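Local coordinates for protein GDP-6-deoxy-D-mannose reductase (Pseudomonas aeruginosa, PDB 6X3B) that probably reduces GDP-4-dehydro-6-deoxy-D-mannose to GDP-D-rhamnose with NADPH, a step that feeds bacterial lipopolysaccharide O-antigen biosynthesis, at residues I216-F222 with G250-R256; S230-L235 with L294-W300. One frame throughout, in Å; residues are numbered along the deposited sequence.

Contact 1 joins strand 219-224 to strand 252-254 and the first turn of helix 255-266; contact 2 sets helix 225-238 against the end of helix 292-298. Their centres lie about 23 Å apart and the nearest atoms about 7 Å. Strand 219-224 runs straight into helix 225-238, so one continuous piece of chain supplies the first half of both contacts, and the segments alternate in the order 216-222, 230-235, 250-256, 294-300. The strand belongs to the mixed sheet next to strand 172-182, and the helix packs on strands of that same sheet. Neither contact touches the bound NADPH: the F222 side chain is about 8 Å from it, that of A231 about 12 Å.

Contact 1 (I216-F222 with G250-R256)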
ATOM      1  N   ILE A 216     -15.145  23.819  12.189  1.00 40.98           N
ATOM      2  CA  ILE A 216     -14.993  23.170  13.485  1.00 39.18           C
ATOM      3  C   ILE A 216     -16.217  22.366  13.864  1.00 35.67           C
ATOM      4  O   ILE A 216     -16.261  21.799  14.963  1.00 34.93           O
ATOM      5  CB  ILE A 216     -14.664  24.188  14.593  1.00 36.92           C
ATOM      6  CG1 ILE A 216     -15.844  25.145  14.803  1.00 35.54           C
ATOM      7  CG2 ILE A 216     -13.365  24.919  14.283  1.00 38.02           C
ATOM      8  CD1 ILE A 216     -15.702  26.049  16.032  1.00 31.83           C
ATOM      9  N   ASP A 217     -17.220  22.308  13.001  1.00 40.47           N
ATOM     10  CA  ASP A 217     -18.408  21.513  13.290  1.00 43.45           C
ATOM     11  C   ASP A 217     -18.273  20.113  12.702  1.00 45.26           C
ATOM     12  O   ASP A 217     -19.126  19.614  11.973  1.00 44.11           O
ATOM     13  CB  ASP A 217     -19.643  22.244  12.780  1.00 47.39           C
ATOM     14  CG  ASP A 217     -19.898  23.536  13.550  1.00 46.87           C
ATOM     15  OD1 ASP A 217     -19.957  23.484  14.799  1.00 52.62           O
ATOM     16  OD2 ASP A 217     -19.995  24.608  12.921  1.00 47.66           O
ATOM     17  N   VAL A 218     -17.140  19.486  13.016  1.00 32.68           N
ATOM     18  CA  VAL A 218     -16.864  18.099  12.685  1.00 33.03           C
ATOM     19  C   VAL A 218     -16.466  17.402  13.978  1.00 30.46           C
ATOM     20  O   VAL A 218     -16.065  18.040  14.954  1.00 27.52           O
ATOM     21  CB  VAL A 218     -15.756  17.961  11.618  1.00 34.08           C
ATOM     22  CG1 VAL A 218     -16.134  18.743  10.364  1.00 40.68           C
ATOM     23  CG2 VAL A 218     -14.418  18.439  12.153  1.00 31.65           C
ATOM     24  N   SER A 219     -16.600  16.083  13.993  1.00 24.22           N
ATOM     25  CA  SER A 219     -16.187  15.301  15.152  1.00 26.34           C
ATOM     26  C   SER A 219     -15.025  14.390  14.772  1.00 26.44           C
ATOM     27  O   SER A 219     -14.937  13.919  13.635  1.00 24.86           O
ATOM     28  CB  SER A 219     -17.360  14.478  15.697  1.00 30.37           C
ATOM     29  OG  SER A 219     -17.591  13.341  14.881  1.00 39.93           O
ATOM     30  N   ARG A 220     -14.128  14.133  15.729  1.00 22.38           N
ATOM     31  CA  ARG A 220     -12.999  13.254  15.486  1.00 19.82           C
ATOM     32  C   ARG A 220     -12.772  12.387  16.722  1.00 20.95           C
ATOM     33  O   ARG A 220     -13.285  12.661  17.806  1.00 25.02           O
ATOM     34  CB  ARG A 220     -11.720  14.038  15.132  1.00 23.69           C
ATOM     35  CG  ARG A 220     -11.774  14.806  13.797  1.00 26.57           C
ATOM     36  CD  ARG A 220     -11.732  13.844  12.608  1.00 27.87           C
ATOM     37  NE  ARG A 220     -11.648  14.540  11.316  1.00 29.28           N
ATOM     38  CZ  ARG A 220     -12.705  14.887  10.586  1.00 31.06           C
ATOM     39  NH1 ARG A 220     -13.927  14.636  11.035  1.00 26.51           N
ATOM     40  NH2 ARG A 220     -12.548  15.505   9.420  1.00 33.91           N
ATOM     41  N   ASP A 221     -11.990  11.338  16.545  1.00 19.85           N
ATOM     42  CA  ASP A 221     -11.650  10.405  17.617  1.00 22.42           C
ATOM     43  C   ASP A 221     -10.275  10.793  18.169  1.00 21.14           C
ATOM     44  O   ASP A 221      -9.268  10.637  17.472  1.00 21.13           O
ATOM     45  CB  ASP A 221     -11.644   8.980  17.067  1.00 19.61           C
ATOM     46  CG  ASP A 221     -11.470   7.932  18.140  1.00 28.27           C
ATOM     47  OD1 ASP A 221     -10.690   8.193  19.096  1.00 26.54           O
ATOM     48  OD2 ASP A 221     -12.099   6.835  18.014  1.00 23.95           O
ATOM     49  N   PHE A 222     -10.228  11.259  19.427  1.00 19.16           N
ATOM     50  CA  PHE A 222      -9.005  11.729  20.077  1.00 21.25           C
ATOM     51  C   PHE A 222      -8.542  10.822  21.214  1.00 20.31           C
ATOM     52  O   PHE A 222      -9.357  10.301  21.981  1.00 21.67           O
ATOM     53  CB  PHE A 222      -9.195  13.133  20.676  1.00 22.64           C
ATOM     54  CG  PHE A 222      -9.416  14.214  19.655  1.00 23.44           C
ATOM     55  CD1 PHE A 222      -8.342  14.894  19.106  1.00 26.72           C
ATOM     56  CD2 PHE A 222     -10.705  14.586  19.284  1.00 22.08           C
ATOM     57  CE1 PHE A 222      -8.553  15.908  18.164  1.00 25.82           C
ATOM     58  CE2 PHE A 222     -10.913  15.589  18.351  1.00 26.79           C
ATOM     59  CZ  PHE A 222      -9.839  16.242  17.790  1.00 25.07           C
ATOM     60  N   GLY A 250     -12.703   5.386  20.459  1.00 25.24           N
ATOM     61  CA  GLY A 250     -14.070   4.960  20.253  1.00 27.47           C
ATOM     62  C   GLY A 250     -15.098   6.006  20.625  1.00 32.96           C
ATOM     63  O   GLY A 250     -16.291   5.700  20.659  1.00 34.98           O
ATOM     64  N   GLN A 251     -14.676   7.238  20.909  1.00 28.28           N
ATOM     65  CA  GLN A 251     -15.593   8.322  21.231  1.00 27.50           C
ATOM     66  C   GLN A 251     -15.382   9.485  20.272  1.00 28.02           C
ATOM     67  O   GLN A 251     -14.243   9.905  20.047  1.00 28.79           O
ATOM     68  CB  GLN A 251     -15.400   8.785  22.672  1.00 31.63           C
ATOM     69  CG  GLN A 251     -15.620   7.683  23.692  1.00 42.46           C
ATOM     70  CD  GLN A 251     -16.350   8.178  24.916  1.00 62.05           C
ATOM     71  OE1 GLN A 251     -15.824   8.987  25.684  1.00 66.68           O
ATOM     72  NE2 GLN A 251     -17.584   7.712  25.095  1.00 67.62           N
ATOM     73  N   GLU A 252     -16.476  10.000  19.715  1.00 29.52           N
ATOM     74  CA  GLU A 252     -16.427  11.224  18.918  1.00 34.56           C
ATOM     75  C   GLU A 252     -16.396  12.457  19.806  1.00 30.27           C
ATOM     76  O   GLU A 252     -17.167  12.567  20.760  1.00 33.24           O
ATOM     77  CB  GLU A 252     -17.648  11.328  18.006  1.00 30.14           C
ATOM     78  CG  GLU A 252     -17.630  10.391  16.859  1.00 35.37           C
ATOM     79  CD  GLU A 252     -18.926  10.426  16.096  1.00 37.89           C
ATOM     80  OE1 GLU A 252     -19.292  11.513  15.583  1.00 36.66           O
ATOM     81  OE2 GLU A 252     -19.577   9.364  16.035  1.00 38.46           O
ATOM     82  N   GLN A 253     -15.525  13.405  19.467  1.00 29.55           N
ATOM     83  CA  GLN A 253     -15.542  14.730  20.074  1.00 30.94           C
ATOM     84  C   GLN A 253     -15.728  15.783  18.995  1.00 24.94           C
ATOM     85  O   GLN A 253     -14.979  15.804  18.013  1.00 24.62           O
ATOM     86  CB  GLN A 253     -14.251  15.025  20.826  1.00 28.33           C
ATOM     87  CG  GLN A 253     -13.641  13.830  21.474  1.00 38.92           C
ATOM     88  CD  GLN A 253     -13.960  13.757  22.943  1.00 38.91           C
ATOM     89  OE1 GLN A 253     -14.707  14.574  23.468  1.00 42.69           O
ATOM     90  NE2 GLN A 253     -13.401  12.768  23.614  1.00 37.37           N
ATOM     91  N   LYS A 254     -16.705  16.664  19.194  1.00 27.04           N
ATOM     92  CA  LYS A 254     -16.880  17.815  18.315  1.00 27.30           C
ATOM     93  C   LYS A 254     -15.802  18.859  18.581  1.00 26.11           C
ATOM     94  O   LYS A 254     -15.573  19.254  19.730  1.00 30.18           O
ATOM     95  CB  LYS A 254     -18.257  18.436  18.514  1.00 30.67           C
ATOM     96  CG  LYS A 254     -19.398  17.517  18.140  1.00 34.83           C
ATOM     97  CD  LYS A 254     -20.733  18.147  18.482  1.00 44.73           C
ATOM     98  CE  LYS A 254     -21.700  17.092  18.977  1.00 57.23           C
ATOM     99  NZ  LYS A 254     -22.504  17.591  20.130  1.00 55.15           N
ATOM    100  N   ILE A 255     -15.144  19.315  17.512  1.00 27.19           N
ATOM    101  CA  ILE A 255     -14.066  20.293  17.654  1.00 28.23           C
ATOM    102  C   ILE A 255     -14.529  21.504  18.456  1.00 32.29           C
ATOM    103  O   ILE A 255     -13.806  22.007  19.327  1.00 29.57           O
ATOM    104  CB  ILE A 255     -13.539  20.711  16.268  1.00 33.79           C
ATOM    105  CG1 ILE A 255     -13.043  19.499  15.480  1.00 38.37           C
ATOM    106  CG2 ILE A 255     -12.452  21.759  16.409  1.00 26.32           C
ATOM    107  CD1 ILE A 255     -12.309  18.474  16.319  1.00 29.49           C
ATOM    108  N   ARG A 256     -15.747  21.982  18.184  1.00 32.55           N
ATOM    109  CA  ARG A 256     -16.244  23.180  18.851  1.00 31.51           C
ATOM    110  C   ARG A 256     -16.380  22.969  20.355  1.00 33.13           C
ATOM    111  O   ARG A 256     -16.057  23.865  21.151  1.00 35.18           O
ATOM    112  CB  ARG A 256     -17.590  23.592  18.245  1.00 33.29           C
ATOM    113  CG  ARG A 256     -18.265  24.725  18.992  1.00 35.93           C
ATOM    114  CD  ARG A 256     -19.638  25.004  18.428  1.00 43.36           C
ATOM    115  NE  ARG A 256     -19.576  25.332  17.009  1.00 40.23           N
ATOM    116  CZ  ARG A 256     -19.243  26.525  16.522  1.00 47.42           C
ATOM    117  NH1 ARG A 256     -18.945  27.525  17.340  1.00 40.23           N
ATOM    118  NH2 ARG A 256     -19.217  26.721  15.208  1.00 44.94           N
TER
HETATM  119  O   HOH W   1     -12.220  11.116  21.485  1.00 31.65           O
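The side chain of R256, in the first turn of its helix, starts with CG anti to the backbone N (chi1 173°) and then bends at chi3 (-58°), which turns its guanidinium back toward D217; there a chi1 of -66° brings the carboxylate nearer the facing segment although CB points away from it. The grip is side-on: NE of R256 meets the syn lone pair of D217 OD1 at 2.9 Å, and NH2 of R256 reaches D217 OD2 at 3.2 Å, with both oxygens close to the guanidinium plane. One face of that plane carries I216 CD1, which sits over its centre, 3.6 Å from R256 CZ, a methyl backing the salt bridge. Next to it, I255 spreads its branches over three residues of the facing segment: CG2 packs on CB of I216, CG1 lies alongside V218 CG2, and CD1 touches the edge of the F222 ring, 3.6 Å from its CZ. V191 and I192 of helix 191-203 also touch I255.

Backbone bonds follow in antiparallel order. V218 O takes the amide of I255 at 3.0 Å, and R220 and Q253 form a hydrogen-bonded pair. S219 and K254 make the neighbouring non-hydrogen-bonded pair. From S219, OG donates to E252 OE1 at 2.6 Å, on the anti side of the carboxylate; OE2 of E252 is held by R286 and R288. At the far end D221 OD2 accepts the amide of G250 at 2.9 Å and also that of G289, while D221 OD1 is bound by S249. A water bridges F222 N, Q251 O and Q253 NE2. Together these bonds form a short antiparallel strand pair leading into a helix with K254 as its N-cap residue, attached to the otherwise parallel sheet of an NAD(P)-dependent epimerase/dehydratase fold.

Contact 2 (S230-L235 with L294-W300); sequences SAYLRL and LHDATGW
S230 opens the contact with its OG 3.7 Å from CD1 of the W300 indole. One residue on, A231 points its CB over a face of that indole, 3.5 Å from the centroid of the five-membered ring and 19° off its normal, a CH-pi contact. The indole NE1 is spent on the backbone O of D227, one turn earlier in helix 225-238, and that bond helps to set the rotation of the ring. CD2 of L294 lies on the same face of the indole as the A231 methyl and touches that methyl at 4.0 Å. The two helix segments run at 47° with their axes 10.3 Å apart, and both reach strand 244-247 of the sheet in this nucleotide-binding fold: A231 and L294 meet there on V247, and L235 rests on Y245. R234, bent at chi3 (79°), brings its CD to the edge of the indole near W300 CB and directs NE to T298 O at 3.1 Å; the acceptor lies in the guanidinium plane, but NE stands above the plane of the carbonyl. T298 OG1 donates to L294 O at 2.7 Å; its acceptance of W300 N makes an ST turn that ties down the chain leaving the helix. L235 CD2 packs against L294 CD1, 3.6 Å away, and also touches T298 CG2.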
ATOM      1  N   SER A 230       0.721   4.012  25.584  1.00 21.52           N
ATOM      2  CA  SER A 230       0.475   2.813  26.372  1.00 23.49           C
ATOM      3  C   SER A 230      -0.077   1.704  25.489  1.00 24.18           C
ATOM      4  O   SER A 230       0.233   0.523  25.687  1.00 21.35           O
ATOM      5  CB  SER A 230      -0.480   3.142  27.518  1.00 25.22           C
ATOM      6  OG  SER A 230      -1.030   1.964  28.075  1.00 41.83           O
ATOM      7  N   ALA A 231      -0.858   2.081  24.478  1.00 18.98           N
ATOM      8  CA  ALA A 231      -1.329   1.106  23.503  1.00 16.44           C
ATOM      9  C   ALA A 231      -0.172   0.482  22.743  1.00 16.75           C
ATOM     10  O   ALA A 231      -0.189  -0.720  22.488  1.00 17.81           O
ATOM     11  CB  ALA A 231      -2.319   1.773  22.537  1.00 16.64           C
ATOM     12  N   TYR A 232       0.847   1.281  22.353  1.00 17.70           N
ATOM     13  CA  TYR A 232       1.972   0.711  21.599  1.00 17.34           C
ATOM     14  C   TYR A 232       2.750  -0.288  22.440  1.00 16.84           C
ATOM     15  O   TYR A 232       3.165  -1.350  21.948  1.00 18.21           O
ATOM     16  CB  TYR A 232       2.939   1.805  21.109  1.00 16.18           C
ATOM     17  CG  TYR A 232       2.360   2.800  20.125  1.00 16.81           C
ATOM     18  CD1 TYR A 232       1.120   2.587  19.519  1.00 18.65           C
ATOM     19  CD2 TYR A 232       3.059   3.965  19.821  1.00 17.14           C
ATOM     20  CE1 TYR A 232       0.581   3.529  18.632  1.00 17.50           C
ATOM     21  CE2 TYR A 232       2.552   4.909  18.935  1.00 18.14           C
ATOM     22  CZ  TYR A 232       1.313   4.691  18.338  1.00 16.87           C
ATOM     23  OH  TYR A 232       0.784   5.614  17.454  1.00 15.63           O
ATOM     24  N   LEU A 233       2.987   0.045  23.709  1.00 19.43           N
ATOM     25  CA  LEU A 233       3.737  -0.872  24.574  1.00 15.28           C
ATOM     26  C   LEU A 233       2.947  -2.150  24.851  1.00 20.15           C
ATOM     27  O   LEU A 233       3.531  -3.242  24.953  1.00 21.03           O
ATOM     28  CB  LEU A 233       4.101  -0.165  25.880  1.00 22.24           C
ATOM     29  CG  LEU A 233       5.075   1.020  25.727  1.00 24.05           C
ATOM     30  CD1 LEU A 233       5.322   1.679  27.087  1.00 25.27           C
ATOM     31  CD2 LEU A 233       6.406   0.583  25.083  1.00 22.43           C
ATOM     32  N   ARG A 234       1.626  -2.038  25.005  1.00 20.68           N
ATOM     33  CA  ARG A 234       0.817  -3.249  25.210  1.00 23.69           C
ATOM     34  C   ARG A 234       0.741  -4.093  23.942  1.00 21.13           C
ATOM     35  O   ARG A 234       0.650  -5.330  24.015  1.00 20.78           O
ATOM     36  CB  ARG A 234      -0.580  -2.870  25.686  1.00 23.76           C
ATOM     37  CG  ARG A 234      -0.566  -2.170  27.042  1.00 33.15           C
ATOM     38  CD  ARG A 234      -1.920  -2.200  27.692  1.00 38.09           C
ATOM     39  NE  ARG A 234      -2.156  -3.494  28.299  1.00 35.15           N
ATOM     40  CZ  ARG A 234      -1.801  -3.810  29.538  1.00 44.32           C
ATOM     41  NH1 ARG A 234      -1.196  -2.909  30.302  1.00 48.37           N
ATOM     42  NH2 ARG A 234      -2.042  -5.029  30.006  1.00 39.40           N
ATOM     43  N   LEU A 235       0.817  -3.448  22.776  1.00 15.09           N
ATOM     44  CA  LEU A 235       0.919  -4.202  21.535  1.00 18.66           C
ATOM     45  C   LEU A 235       2.225  -4.988  21.480  1.00 18.11           C
ATOM     46  O   LEU A 235       2.233  -6.166  21.087  1.00 18.47           O
ATOM     47  CB  LEU A 235       0.788  -3.258  20.338  1.00 13.93           C
ATOM     48  CG  LEU A 235      -0.651  -2.878  20.004  1.00 16.08           C
ATOM     49  CD1 LEU A 235      -0.687  -1.784  18.921  1.00 17.55           C
ATOM     50  CD2 LEU A 235      -1.419  -4.114  19.569  1.00 17.26           C
ATOM     51  N   LEU A 294      -7.783  -4.147  19.512  1.00 22.95           N
ATOM     52  CA  LEU A 294      -6.667  -3.852  20.397  1.00 23.19           C
ATOM     53  C   LEU A 294      -7.004  -4.189  21.845  1.00 23.36           C
ATOM     54  O   LEU A 294      -6.165  -4.739  22.578  1.00 26.19           O
ATOM     55  CB  LEU A 294      -6.322  -2.375  20.251  1.00 20.36           C
ATOM     56  CG  LEU A 294      -5.469  -1.708  21.328  1.00 21.39           C
ATOM     57  CD1 LEU A 294      -4.099  -2.262  21.183  1.00 19.32           C
ATOM     58  CD2 LEU A 294      -5.476  -0.183  21.095  1.00 23.98           C
ATOM     59  N   HIS A 295      -8.220  -3.854  22.290  1.00 21.00           N
ATOM     60  CA  HIS A 295      -8.576  -4.177  23.667  1.00 28.59           C
ATOM     61  C   HIS A 295      -8.648  -5.689  23.873  1.00 25.06           C
ATOM     62  O   HIS A 295      -8.140  -6.210  24.877  1.00 24.81           O
ATOM     63  CB  HIS A 295      -9.897  -3.527  24.063  1.00 26.85           C
ATOM     64  CG  HIS A 295     -10.426  -4.035  25.367  1.00 32.66           C
ATOM     65  ND1 HIS A 295      -9.892  -3.661  26.583  1.00 29.79           N
ATOM     66  CD2 HIS A 295     -11.389  -4.950  25.643  1.00 33.03           C
ATOM     67  CE1 HIS A 295     -10.524  -4.301  27.552  1.00 29.83           C
ATOM     68  NE2 HIS A 295     -11.435  -5.089  27.008  1.00 33.47           N
ATOM     69  N   ASP A 296      -9.230  -6.417  22.914  1.00 23.96           N
ATOM     70  CA  ASP A 296      -9.338  -7.868  23.067  1.00 26.36           C
ATOM     71  C   ASP A 296      -7.967  -8.526  23.070  1.00 26.20           C
ATOM     72  O   ASP A 296      -7.744  -9.505  23.791  1.00 25.62           O
ATOM     73  CB  ASP A 296     -10.215  -8.467  21.959  1.00 25.53           C
ATOM     74  CG  ASP A 296     -11.670  -8.053  22.080  1.00 31.15           C
ATOM     75  OD1 ASP A 296     -12.078  -7.622  23.182  1.00 38.11           O
ATOM     76  OD2 ASP A 296     -12.409  -8.156  21.083  1.00 35.62           O
ATOM     77  N   ALA A 297      -7.022  -7.986  22.301  1.00 23.96           N
ATOM     78  CA  ALA A 297      -5.722  -8.641  22.200  1.00 27.04           C
ATOM     79  C   ALA A 297      -4.783  -8.266  23.342  1.00 23.55           C
ATOM     80  O   ALA A 297      -3.905  -9.061  23.698  1.00 29.72           O
ATOM     81  CB  ALA A 297      -5.071  -8.309  20.855  1.00 29.39           C
ATOM     82  N   THR A 298      -4.948  -7.082  23.937  1.00 22.88           N
ATOM     83  CA  THR A 298      -3.943  -6.540  24.837  1.00 20.92           C
ATOM     84  C   THR A 298      -4.456  -6.159  26.208  1.00 27.07           C
ATOM     85  O   THR A 298      -3.636  -5.980  27.111  1.00 27.73           O
ATOM     86  CB  THR A 298      -3.283  -5.285  24.231  1.00 23.20           C
ATOM     87  OG1 THR A 298      -4.207  -4.182  24.304  1.00 21.94           O
ATOM     88  CG2 THR A 298      -2.884  -5.533  22.778  1.00 21.33           C
ATOM     89  N   GLY A 299      -5.766  -5.988  26.384  1.00 24.83           N
ATOM     90  CA  GLY A 299      -6.308  -5.446  27.610  1.00 31.33           C
ATOM     91  C   GLY A 299      -6.313  -3.934  27.688  1.00 31.42           C
ATOM     92  O   GLY A 299      -6.915  -3.381  28.622  1.00 27.73           O
ATOM     93  N   TRP A 300      -5.664  -3.282  26.721  1.00 24.85           N
ATOM     94  CA  TRP A 300      -5.542  -1.801  26.686  1.00 25.17           C
ATOM     95  C   TRP A 300      -6.908  -1.112  26.778  1.00 27.47           C
ATOM     96  O   TRP A 300      -7.865  -1.579  26.140  1.00 28.60           O
ATOM     97  CB  TRP A 300      -4.783  -1.351  25.430  1.00 23.03           C
ATOM     98  CG  TRP A 300      -4.652   0.135  25.286  1.00 22.42           C
ATOM     99  CD1 TRP A 300      -3.627   0.917  25.728  1.00 25.30           C
ATOM    100  CD2 TRP A 300      -5.602   1.029  24.682  1.00 21.82           C
ATOM    101  NE1 TRP A 300      -3.864   2.230  25.426  1.00 21.98           N
ATOM    102  CE2 TRP A 300      -5.067   2.331  24.784  1.00 24.24           C
ATOM    103  CE3 TRP A 300      -6.838   0.861  24.052  1.00 24.69           C
ATOM    104  CZ2 TRP A 300      -5.728   3.448  24.280  1.00 26.42           C
ATOM    105  CZ3 TRP A 300      -7.491   1.966  23.557  1.00 28.06           C
ATOM    106  CH2 TRP A 300      -6.943   3.241  23.670  1.00 24.82           C
TER